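Local coordinates for protein putative S41 protease (Bacteroides fragilis NCTC 9343, PDB 3K50) that is a putative S41-family serine protease that probably hydrolyses peptide bonds, although its function has not been established, at residues A[22-27]-A[34-39]. Numbering follows the deposited sequence. Where two conformers were deposited one is given.
Sequences VMRQEY and PSPAAP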
loop_
_atom_site.group_PDB
_atom_site.type_symbol
_atom_site.label_atom_id
_atom_site.label_comp_id
_atom_site.label_asym_id
_atom_site.label_seq_id
_atom_site.Cartn_x
_atom_site.Cartn_y
_atom_site.Cartn_z
ATOM N N VAL A 22 9.607 18.507 18.444
ATOM C CA VAL A 22 8.728 17.372 18.326
ATOM C C VAL A 22 9.559 16.073 18.227
ATOM O O VAL A 22 9.171 15.075 18.808
ATOM C CB VAL A 22 7.737 17.536 17.158
ATOM C CG1 VAL A 22 8.483 17.662 15.843
ATOM C CG2 VAL A 22 6.752 16.352 17.131
HETATM N N MSE A 23 10.720 16.094 17.556
HETATM C CA MSE A 23 11.522 14.866 17.424
HETATM C C MSE A 23 12.220 14.502 18.739
HETATM O O MSE A 23 12.230 13.372 19.149
HETATM C CB MSE A 23 12.582 14.995 16.292
HETATM C CG MSE A 23 11.988 14.837 14.894
HETATM SE SE MSE A 23 13.387 14.932 13.508
HETATM C CE MSE A 23 14.255 13.188 13.790
ATOM N N ARG A 24 12.820 15.474 19.398
ATOM C CA ARG A 24 13.540 15.160 20.628
ATOM C C ARG A 24 12.538 14.611 21.708
ATOM O O ARG A 24 12.917 13.818 22.545
ATOM C CB ARG A 24 14.434 16.345 21.065
ATOM C CG ARG A 24 15.639 16.471 20.134
ATOM C CD ARG A 24 16.672 17.544 20.487
ATOM N NE ARG A 24 17.737 17.691 19.478
ATOM C CZ ARG A 24 18.793 16.895 19.334
ATOM N NH1 ARG A 24 19.002 15.857 20.126
ATOM N NH2 ARG A 24 19.667 17.150 18.375
ATOM N N GLN A 25 11.259 14.981 21.632
ATOM C CA GLN A 25 10.296 14.509 22.597
ATOM C C GLN A 25 9.666 13.187 22.179
ATOM O O GLN A 25 9.530 12.288 23.007
ATOM C CB GLN A 25 9.187 15.565 22.830
ATOM C CG GLN A 25 7.967 15.053 23.701
ATOM C CD GLN A 25 8.323 14.475 25.110
ATOM O OE1 GLN A 25 7.751 13.459 25.531
ATOM N NE2 GLN A 25 9.273 15.111 25.817
ATOM N N GLU A 26 9.305 13.056 20.902
ATOM C CA GLU A 26 8.460 11.956 20.445
ATOM C C GLU A 26 9.095 10.830 19.642
ATOM O O GLU A 26 8.477 9.796 19.475
ATOM C CB GLU A 26 7.379 12.525 19.522
ATOM C CG GLU A 26 6.561 13.665 20.060
ATOM C CD GLU A 26 5.593 13.271 21.158
ATOM O OE1 GLU A 26 5.411 12.084 21.405
ATOM O OE2 GLU A 26 4.998 14.170 21.775
ATOM N N TYR A 27 10.292 11.046 19.118
ATOM C CA TYR A 27 10.970 10.083 18.282
ATOM C C TYR A 27 11.386 8.825 19.027
ATOM O O TYR A 27 11.983 8.916 20.105
ATOM C CB TYR A 27 12.242 10.737 17.733
ATOM C CG TYR A 27 12.976 10.064 16.588
ATOM C CD1 TYR A 27 12.297 9.392 15.563
ATOM C CD2 TYR A 27 14.323 10.269 16.425
ATOM C CE1 TYR A 27 13.003 8.836 14.480
ATOM C CE2 TYR A 27 15.048 9.761 15.290
ATOM C CZ TYR A 27 14.362 9.059 14.328
ATOM O OH TYR A 27 15.017 8.579 13.214
ATOM N N PRO A 34 21.813 12.889 15.907
ATOM C CA PRO A 34 23.042 13.745 15.979
ATOM C C PRO A 34 22.945 14.813 17.043
ATOM O O PRO A 34 21.843 15.175 17.445
ATOM C CB PRO A 34 23.082 14.410 14.608
ATOM C CG PRO A 34 22.451 13.363 13.685
ATOM C CD PRO A 34 21.414 12.598 14.522
ATOM N N SER A 35 24.079 15.263 17.566
ATOM C CA SER A 35 24.046 16.349 18.568
ATOM C C SER A 35 23.501 17.682 17.998
ATOM O O SER A 35 23.710 17.981 16.808
ATOM C CB SER A 35 25.432 16.599 19.207
ATOM O OG SER A 35 25.636 15.760 20.346
ATOM N N PRO A 36 22.786 18.465 18.836
ATOM C CA PRO A 36 22.282 19.755 18.382
ATOM C C PRO A 36 23.365 20.553 17.667
ATOM O O PRO A 36 24.382 20.884 18.273
ATOM C CB PRO A 36 21.849 20.453 19.687
ATOM C CG PRO A 36 21.455 19.331 20.584
ATOM C CD PRO A 36 22.383 18.189 20.233
ATOM N N ALA A 37 23.165 20.769 16.363
ATOM C CA ALA A 37 24.049 21.556 15.515
ATOM C C ALA A 37 23.625 23.036 15.583
ATOM O O ALA A 37 22.846 23.429 16.479
ATOM C CB ALA A 37 23.982 21.028 14.081
ATOM N N ALA A 38 24.147 23.860 14.662
ATOM C CA ALA A 38 23.773 25.286 14.592
ATOM C C ALA A 38 22.437 25.364 13.855
ATOM O O ALA A 38 22.309 24.757 12.787
ATOM C CB ALA A 38 24.836 26.106 13.883
ATOM N N PRO A 39 21.459 26.126 14.402
ATOM C CA PRO A 39 20.100 26.177 13.832
ATOM C C PRO A 39 20.086 26.757 12.429
ATOM O O PRO A 39 20.950 27.601 12.093
ATOM C CB PRO A 39 19.316 27.065 14.817
ATOM C CG PRO A 39 20.337 27.873 15.500
ATOM C CD PRO A 39 21.600 27.043 15.550
HETATM O O HOH W 1 21.600 13.923 20.288
#
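In the region matching the peptidase S41 N-terminal domain of this putative protease, Arg24 on helix 18-26 reaches across to Pro34 and Pro36 in the loop that leads on to helix 45-52, joining the helix to its own outgoing chain at the protein surface. The two backbones stay well apart, with 10.1 Å between Arg24 CA and Pro36 CA, and one long side chain spans the gap. Arginine suits the place because its chain has the length and its end can donate several hydrogen bonds. With CG anti to the carbonyl carbon (chi1 -72°) and the chain extended from CG to NE, the guanidinium is carried outward from the helix to the loop. There NH2 gives a hydrogen bond to the backbone oxygen of Pro34, 3.1 Å from Arg24 NH2 to Pro34 O and fairly straight at 162°. The acceptor lies at the edge of the guanidinium, close to its plane, and the donor lies in the carbonyl plane. A water, also in the guanidinium plane, accepts from Arg24 NH1 at 3.2 Å and gives a weak hydrogen bond to Pro34 O; the carbonyl thus has one direct link to the arginine and a second, weaker one through water. The third nitrogen, NE, forms a salt bridge with Asp20, one turn earlier on the helix, which probably helps fix the rotation of the group. On the inner side of the helix, Met23 packs against Phe48 and Leu49 of helix 45-52. Pro36 suits its position in another way: its rigid ring offers CH groups to one guanidinium face, displaced toward the rim. Over the arginine, the ring approaches through Pro36 CG, 3.8 Å from Arg24 CZ, and Pro36 CD, 3.5 Å from Arg24 NH2.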